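Local coordinates for protein putative modulator of DNA gyrase (Bacteroides thetaiotaomicron, PDB 1VPB) that is a putative modulator of DNA gyrase of the peptidase U62 (PmbA/TldD) family and probably acts as a metallopeptidase, at residues 32-37 with 69-74; 296-301 with 316-321. One frame throughout, in Å; residues are numbered along the deposited sequence. Where two conformers were deposited one is given.

Interaction 1: residues 32-37 with 69-74; sequences NGCQAA and LSLYVD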
ATOM      1  N   ASN A  32      34.168   0.793 -11.735  1.00 34.81           N
ATOM      2  CA  ASN A  32      34.146  -0.544 -11.076  1.00 31.82           C
ATOM      3  C   ASN A  32      33.167  -1.551 -11.705  1.00 29.73           C
ATOM      4  O   ASN A  32      32.806  -2.505 -11.029  1.00 31.35           O
ATOM      5  CB  ASN A  32      33.846  -0.371  -9.608  1.00 32.89           C
ATOM      6  CG  ASN A  32      35.024   0.178  -8.846  1.00 42.02           C
ATOM      7  OD1 ASN A  32      35.961  -0.566  -8.565  1.00 40.10           O
ATOM      8  ND2 ASN A  32      35.037   1.475  -8.591  1.00 36.98           N
ATOM      9  N   GLY A  33      32.837  -1.355 -12.962  1.00 31.66           N
ATOM     10  CA  GLY A  33      32.187  -2.366 -13.780  1.00 31.76           C
ATOM     11  C   GLY A  33      31.029  -1.931 -14.645  1.00 29.28           C
ATOM     12  O   GLY A  33      30.633  -2.667 -15.544  1.00 31.16           O
ATOM     13  N   CYS A  34      30.478  -0.740 -14.398  1.00 30.65           N
ATOM     14  CA  CYS A  34      29.396  -0.254 -15.225  1.00 30.50           C
ATOM     15  C   CYS A  34      29.901   0.402 -16.517  1.00 30.26           C
ATOM     16  O   CYS A  34      30.702   1.338 -16.434  1.00 32.93           O
ATOM     17  CB  CYS A  34      28.546   0.776 -14.491  1.00 30.00           C
ATOM     18  SG  CYS A  34      27.690   0.127 -13.019  1.00 32.36           S
ATOM     19  N   GLN A  35      29.331  -0.024 -17.621  1.00 28.59           N
ATOM     20  CA  GLN A  35      29.522   0.635 -18.945  1.00 28.78           C
ATOM     21  C   GLN A  35      28.709   1.937 -18.886  1.00 32.95           C
ATOM     22  O   GLN A  35      29.037   2.909 -19.550  1.00 32.16           O
ATOM     23  CB  GLN A  35      29.107  -0.180 -20.106  1.00 30.80           C
ATOM     24  CG  GLN A  35      30.032  -1.275 -20.460  1.00 31.75           C
ATOM     25  CD  GLN A  35      29.838  -2.521 -19.608  1.00 30.33           C
ATOM     26  OE1 GLN A  35      28.804  -2.658 -18.899  1.00 30.10           O
ATOM     27  NE2 GLN A  35      30.860  -3.417 -19.602  1.00 29.43           N
ATOM     28  N   ALA A  36      27.631   1.953 -18.084  1.00 30.62           N
ATOM     29  CA  ALA A  36      26.759   3.120 -17.988  1.00 31.45           C
ATOM     30  C   ALA A  36      26.059   3.072 -16.636  1.00 32.64           C
ATOM     31  O   ALA A  36      25.935   2.026 -16.020  1.00 30.31           O
ATOM     32  CB  ALA A  36      25.773   3.156 -19.075  1.00 30.91           C
ATOM     33  N   ALA A  37      25.626   4.239 -16.160  1.00 31.51           N
ATOM     34  CA  ALA A  37      24.888   4.308 -14.896  1.00 29.84           C
ATOM     35  C   ALA A  37      24.003   5.559 -14.874  1.00 33.68           C
ATOM     36  O   ALA A  37      24.269   6.526 -15.585  1.00 33.49           O
ATOM     37  CB  ALA A  37      25.794   4.335 -13.741  1.00 32.53           C
ATOM     38  N   LEU A  69      20.744   4.087  -7.702  1.00 32.53           N
ATOM     39  CA  LEU A  69      21.520   3.958  -8.949  1.00 31.95           C
ATOM     40  C   LEU A  69      20.901   2.906  -9.836  1.00 32.11           C
ATOM     41  O   LEU A  69      20.378   1.903  -9.348  1.00 32.20           O
ATOM     42  CB  LEU A  69      22.965   3.518  -8.635  1.00 33.96           C
ATOM     43  CG  LEU A  69      23.891   4.497  -7.920  1.00 36.20           C
ATOM     44  CD1 LEU A  69      23.718   4.376  -6.439  1.00 37.67           C
ATOM     45  CD2 LEU A  69      25.307   4.255  -8.246  1.00 35.09           C
ATOM     46  N   SER A  70      20.981   3.123 -11.157  1.00 30.94           N
ATOM     47  CA  SER A  70      20.621   2.136 -12.165  1.00 29.79           C
ATOM     48  C   SER A  70      21.984   1.746 -12.730  1.00 32.55           C
ATOM     49  O   SER A  70      22.767   2.594 -13.120  1.00 31.60           O
ATOM     50  CB  SER A  70      19.800   2.689 -13.288  1.00 33.00           C
ATOM     51  OG  SER A  70      18.520   3.145 -12.818  1.00 35.77           O
ATOM     52  N   LEU A  71      22.256   0.450 -12.702  1.00 29.06           N
ATOM     53  CA  LEU A  71      23.549  -0.102 -13.079  1.00 30.34           C
ATOM     54  C   LEU A  71      23.480  -0.926 -14.371  1.00 28.78           C
ATOM     55  O   LEU A  71      22.694  -1.827 -14.510  1.00 29.73           O
ATOM     56  CB  LEU A  71      24.073  -0.996 -11.939  1.00 30.02           C
ATOM     57  CG  LEU A  71      24.054  -0.440 -10.507  1.00 26.93           C
ATOM     58  CD1 LEU A  71      24.468  -1.544  -9.576  1.00 33.16           C
ATOM     59  CD2 LEU A  71      24.979   0.720 -10.391  1.00 29.70           C
ATOM     60  N   TYR A  72      24.261  -0.515 -15.406  1.00 28.51           N
ATOM     61  CA  TYR A  72      24.328  -1.177 -16.707  1.00 31.09           C
ATOM     62  C   TYR A  72      25.690  -1.907 -16.760  1.00 29.66           C
ATOM     63  O   TYR A  72      26.752  -1.260 -16.805  1.00 29.48           O
ATOM     64  CB  TYR A  72      24.240  -0.158 -17.839  1.00 30.63           C
ATOM     65  CG  TYR A  72      22.896   0.546 -17.912  1.00 28.46           C
ATOM     66  CD1 TYR A  72      22.596   1.538 -17.002  1.00 31.07           C
ATOM     67  CD2 TYR A  72      21.961   0.215 -18.890  1.00 32.33           C
ATOM     68  CE1 TYR A  72      21.334   2.207 -17.052  1.00 32.44           C
ATOM     69  CE2 TYR A  72      20.737   0.832 -18.952  1.00 35.95           C
ATOM     70  CZ  TYR A  72      20.434   1.839 -18.018  1.00 33.54           C
ATOM     71  OH  TYR A  72      19.180   2.464 -18.123  1.00 35.86           O
ATOM     72  N   VAL A  73      25.634  -3.197 -16.583  1.00 29.01           N
ATOM     73  CA  VAL A  73      26.816  -4.017 -16.289  1.00 29.36           C
ATOM     74  C   VAL A  73      26.821  -5.190 -17.241  1.00 27.32           C
ATOM     75  O   VAL A  73      26.063  -6.202 -17.146  1.00 27.28           O
ATOM     76  CB  VAL A  73      26.818  -4.578 -14.834  1.00 28.19           C
ATOM     77  CG1 VAL A  73      28.105  -5.399 -14.593  1.00 30.33           C
ATOM     78  CG2 VAL A  73      26.626  -3.483 -13.802  1.00 31.90           C
ATOM     79  N   ASP A  74      27.691  -5.102 -18.232  1.00 27.95           N
ATOM     80  CA  ASP A  74      27.792  -6.241 -19.128  1.00 31.48           C
ATOM     81  C   ASP A  74      26.536  -6.695 -19.788  1.00 27.44           C
ATOM     82  O   ASP A  74      26.290  -7.883 -19.991  1.00 28.65           O
ATOM     83  CB  ASP A  74      28.561  -7.403 -18.446  1.00 29.32           C
ATOM     84  CG  ASP A  74      29.952  -7.029 -17.994  1.00 29.02           C
ATOM     85  OD1 ASP A  74      30.481  -5.862 -18.195  1.00 28.12           O
ATOM     86  OD2 ASP A  74      30.601  -7.861 -17.297  1.00 29.02           O
TER
HETATM   87  O   HOH W   1      31.840  -5.010 -16.005  1.00 17.69           O
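A classic beta bulge lies at the open end of the hairpin of strands 36-52 and 58-73: Gln-35 and Ala-36 both face Tyr-72 across the antiparallel pair. In the backbone, Gln-35 N donates to Tyr-72 O nearly along the C=O axis, at 3.0 Å but bent (136° at the hydrogen), while Tyr-72 N reaches Ala-36 O at 3.1 Å from above the carbonyl plane. Ala-37 and Leu-71 follow as a non-hydrogen-bonded pair.

Among side chains, Gln-35 does most of the polar work. Its chain bends at chi2 (82°) and crosses the Asp-74 side chain at about a right angle, amide and carboxylate planes 50° apart. Gln-35 OE1 accepts Asp-74 N at 2.8 Å on a lone pair in the carbonyl plane. Gln-35 NE2 donates to the anti lone pair of Asp-74 OD1, also at 2.8 Å, so both ends of the amide are fixed. Asp-74 OD2 is salt-bridged to Arg-102. An alanine here removes the carboxylate and with it the acceptor of Gln-35 NE2, a water and Arg-102, which would probably loosen the Gln-35 amide and this end of the hairpin.

Apolar packing divides between two faces. Cys-34 SG touches Leu-71 CD2 and Val-73 CG2, under helices 16-31 and 87-101; the other face holds Ala-36 CB against Tyr-72 CB at 3.9 Å. The water donates to both Gly-33 O and Asp-74 OD1, 2.7 Å from each.

Interaction 2: residues 296-301 with 316-321; sequences DEPHLV and TERRSI
Glu-297 OE1 sits 2.6 Å from Arg-318 NH1 in a salt bridge made over a face of the guanidinium, with the carboxylate plane turned 84° from it. Bends at Glu-297 chi2 (-79°) and Arg-318 chi3 (36°) fold the two chains onto each other. Nearby, His-299 NE2 donates to Thr-316 OG1 at 2.9 Å, close to the plane of the ring, and Pro-298 CB packs on Thr-316 CB at 3.6 Å.

Behind these side chains lies a single antiparallel bridge, Asp-296 with Arg-319, joining strands 294-296 and 319-323 of a mixed sheet. Asp-296 N gives Arg-319 O a straight bond of 2.9 Å; the return bond from Arg-319 N to Asp-296 O is longer, 3.2 Å. A type I turn from Glu-297 to Leu-300 then carries Pro-298 and His-299 against Thr-316 and Glu-317. A water links Asp-296 OD2, Glu-317 O and Arg-319 NH1.

Farther out, Thr-295 OG1 is hydrogen-bonded to Glu-297 OE2, Thr-316 OG1 is also hydrogen-bonded to Arg-307 O, and the backbone of Ser-350 and Ile-351 holds Asp-296 OD1. The face-on ion pair thus probably relies on charge attraction more than on directed N-H bonds, and the nearby guanidinium would favour an ionised Glu-297.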
ATOM      1  N   ASP A 296      -0.989  17.131 -23.223  1.00 32.93           N
ATOM      2  CA  ASP A 296      -0.013  17.049 -22.136  1.00 32.82           C
ATOM      3  C   ASP A 296       0.756  18.373 -22.142  1.00 31.01           C
ATOM      4  O   ASP A 296       1.282  18.761 -23.183  1.00 33.07           O
ATOM      5  CB  ASP A 296       0.952  15.867 -22.402  1.00 30.80           C
ATOM      6  CG  ASP A 296       1.883  15.556 -21.270  1.00 35.04           C
ATOM      7  OD1 ASP A 296       1.671  15.979 -20.094  1.00 34.65           O
ATOM      8  OD2 ASP A 296       2.883  14.867 -21.529  1.00 34.53           O
ATOM      9  N   GLU A 297       0.707  19.082 -21.025  1.00 32.83           N
ATOM     10  CA  GLU A 297       1.224  20.438 -20.888  1.00 34.14           C
ATOM     11  C   GLU A 297       2.268  20.486 -19.800  1.00 33.24           C
ATOM     12  O   GLU A 297       1.974  20.947 -18.703  1.00 32.93           O
ATOM     13  CB  GLU A 297       0.074  21.330 -20.457  1.00 35.88           C
ATOM     14  CG  GLU A 297      -1.010  21.358 -21.510  1.00 37.00           C
ATOM     15  CD  GLU A 297      -0.685  22.243 -22.642  1.00 50.47           C
ATOM     16  OE1 GLU A 297       0.411  22.929 -22.590  1.00 44.39           O
ATOM     17  OE2 GLU A 297      -1.576  22.283 -23.548  1.00 52.93           O
ATOM     18  N   PRO A 298       3.446  19.916 -20.053  1.00 33.37           N
ATOM     19  CA  PRO A 298       4.435  19.753 -18.966  1.00 34.32           C
ATOM     20  C   PRO A 298       5.111  21.038 -18.474  1.00 33.74           C
ATOM     21  O   PRO A 298       5.865  21.005 -17.468  1.00 33.80           O
ATOM     22  CB  PRO A 298       5.505  18.821 -19.583  1.00 33.10           C
ATOM     23  CG  PRO A 298       5.278  18.906 -21.066  1.00 42.04           C
ATOM     24  CD  PRO A 298       3.880  19.294 -21.323  1.00 34.57           C
ATOM     25  N   HIS A 299       4.886  22.146 -19.206  1.00 34.10           N
ATOM     26  CA  HIS A 299       5.679  23.349 -18.960  1.00 35.05           C
ATOM     27  C   HIS A 299       4.890  24.489 -18.303  1.00 34.50           C
ATOM     28  O   HIS A 299       5.358  25.621 -18.257  1.00 34.94           O
ATOM     29  CB  HIS A 299       6.350  23.799 -20.238  1.00 34.93           C
ATOM     30  CG  HIS A 299       7.211  22.759 -20.870  1.00 35.86           C
ATOM     31  ND1 HIS A 299       7.525  22.748 -22.216  1.00 37.52           N
ATOM     32  CD2 HIS A 299       7.815  21.657 -20.326  1.00 36.76           C
ATOM     33  CE1 HIS A 299       8.310  21.702 -22.472  1.00 36.57           C
ATOM     34  NE2 HIS A 299       8.477  21.009 -21.342  1.00 33.98           N
ATOM     35  N   LEU A 300       3.703  24.205 -17.821  1.00 34.87           N
ATOM     36  CA  LEU A 300       2.897  25.217 -17.081  1.00 34.62           C
ATOM     37  C   LEU A 300       3.580  25.656 -15.800  1.00 37.78           C
ATOM     38  O   LEU A 300       3.968  24.857 -14.963  1.00 34.94           O
ATOM     39  CB  LEU A 300       1.490  24.688 -16.771  1.00 34.06           C
ATOM     40  CG  LEU A 300       0.687  24.197 -17.965  1.00 36.38           C
ATOM     41  CD1 LEU A 300      -0.637  23.721 -17.498  1.00 36.17           C
ATOM     42  CD2 LEU A 300       0.548  25.297 -18.991  1.00 40.45           C
ATOM     43  N   VAL A 301       3.723  26.976 -15.630  1.00 36.31           N
ATOM     44  CA  VAL A 301       4.375  27.510 -14.454  1.00 35.31           C
ATOM     45  C   VAL A 301       3.481  27.483 -13.231  1.00 35.74           C
ATOM     46  O   VAL A 301       2.253  27.729 -13.327  1.00 37.00           O
ATOM     47  CB  VAL A 301       4.871  28.964 -14.799  1.00 36.83           C
ATOM     48  CG1 VAL A 301       5.401  29.679 -13.611  1.00 38.61           C
ATOM     49  CG2 VAL A 301       5.931  28.875 -15.894  1.00 39.96           C
ATOM     50  N   THR A 316      10.743  16.847 -21.795  1.00 32.70           N
ATOM     51  CA  THR A 316       9.292  16.892 -21.992  1.00 31.99           C
ATOM     52  C   THR A 316       8.934  17.872 -23.094  1.00 32.23           C
ATOM     53  O   THR A 316       9.653  18.836 -23.329  1.00 32.82           O
ATOM     54  CB  THR A 316       8.572  17.251 -20.713  1.00 32.86           C
ATOM     55  OG1 THR A 316       9.142  18.449 -20.170  1.00 33.69           O
ATOM     56  CG2 THR A 316       8.811  16.135 -19.608  1.00 35.13           C
ATOM     57  N   GLU A 317       7.818  17.631 -23.736  1.00 34.31           N
ATOM     58  CA  GLU A 317       7.310  18.465 -24.810  1.00 34.96           C
ATOM     59  C   GLU A 317       5.807  18.482 -24.645  1.00 36.98           C
ATOM     60  O   GLU A 317       5.177  17.487 -24.280  1.00 35.83           O
ATOM     61  CB  GLU A 317       7.567  17.787 -26.173  1.00 37.90           C
ATOM     62  CG  GLU A 317       9.019  17.567 -26.479  1.00 45.73           C
ATOM     63  CD  GLU A 317       9.185  16.860 -27.821  1.00 47.53           C
ATOM     64  OE1 GLU A 317       8.289  16.922 -28.697  1.00 48.01           O
ATOM     65  OE2 GLU A 317      10.197  16.197 -27.973  1.00 48.95           O
ATOM     66  N   ARG A 318       5.201  19.611 -25.032  1.00 34.26           N
ATOM     67  CA  ARG A 318       3.762  19.616 -25.275  1.00 32.24           C
ATOM     68  C   ARG A 318       3.368  18.631 -26.324  1.00 32.89           C
ATOM     69  O   ARG A 318       4.018  18.553 -27.373  1.00 33.16           O
ATOM     70  CB  ARG A 318       3.329  21.010 -25.720  1.00 34.82           C
ATOM     71  CG  ARG A 318       3.447  22.032 -24.666  1.00 37.57           C
ATOM     72  CD  ARG A 318       2.657  23.400 -24.956  1.00 47.90           C
ATOM     73  NE  ARG A 318       1.405  23.094 -25.659  1.00 47.42           N
ATOM     74  CZ  ARG A 318       0.220  23.635 -25.468  1.00 63.62           C
ATOM     75  NH1 ARG A 318       0.016  24.585 -24.555  1.00 81.38           N
ATOM     76  NH2 ARG A 318      -0.800  23.186 -26.193  1.00 49.10           N
ATOM     77  N   ARG A 319       2.310  17.855 -26.068  1.00 34.37           N
ATOM     78  CA  ARG A 319       1.801  16.918 -27.049  1.00 32.70           C
ATOM     79  C   ARG A 319       0.272  16.891 -27.042  1.00 35.09           C
ATOM     80  O   ARG A 319      -0.365  17.004 -26.007  1.00 34.42           O
ATOM     81  CB  ARG A 319       2.241  15.485 -26.730  1.00 34.53           C
ATOM     82  CG  ARG A 319       3.683  15.165 -27.149  1.00 34.46           C
ATOM     83  CD  ARG A 319       4.054  13.694 -27.032  1.00 35.94           C
ATOM     84  NE  ARG A 319       5.403  13.440 -27.511  1.00 34.25           N
ATOM     85  CZ  ARG A 319       6.518  13.591 -26.791  1.00 38.50           C
ATOM     86  NH1 ARG A 319       6.465  13.994 -25.531  1.00 35.77           N
ATOM     87  NH2 ARG A 319       7.691  13.337 -27.341  1.00 39.83           N
ATOM     88  N   SER A 320      -0.263  16.682 -28.229  1.00 35.16           N
ATOM     89  CA  SER A 320      -1.640  16.330 -28.432  1.00 32.92           C
ATOM     90  C   SER A 320      -1.785  14.841 -28.075  1.00 32.07           C
ATOM     91  O   SER A 320      -1.154  13.993 -28.681  1.00 34.42           O
ATOM     92  CB  SER A 320      -2.009  16.499 -29.898  1.00 35.39           C
ATOM     93  OG  SER A 320      -3.323  16.052 -30.088  1.00 35.93           O
ATOM     94  N   ILE A 321      -2.647  14.555 -27.113  0.50 32.68           N
ATOM     95  CA  ILE A 321      -3.016  13.164 -26.820  0.50 32.34           C
ATOM     96  C   ILE A 321      -4.234  12.791 -27.637  0.50 34.50           C
ATOM     97  O   ILE A 321      -4.160  11.841 -28.447  0.50 32.90           O
ATOM     98  CB  ILE A 321      -3.253  12.949 -25.331  0.50 33.05           C
ATOM     99  CG1 ILE A 321      -1.935  13.187 -24.587  0.50 32.97           C
ATOM    100  CG2 ILE A 321      -3.780  11.513 -25.083  0.50 30.60           C
ATOM    101  CD1 ILE A 321      -2.064  13.289 -23.119  0.50 31.60           C
TER
HETATM  102  O   HOH W   2       4.130  15.080 -23.950  1.00 18.49           O

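In the fold
From the N terminus, helix 16-31 runs directly into interaction 1, which closes the excursion of strands 36-52 and 58-73 and ties the open end of that hairpin beneath helices 16-31 and 87-101. The chain then adds the remaining strands of the long six-stranded antiparallel sheet before entering the C-terminal metallopeptidase domain. There interaction 2 closes a shorter excursion, the irregular loop between strands 294-296 and 319-323, at neighbouring strands of a separate mixed sheet. The two contacts follow in series, neither nested nor crossed. The centres of interactions 1 and 2 lie about 32 Å apart. The nearest atoms of interactions 1 and 2 are about 17 Å apart, so they fasten different regions without touching.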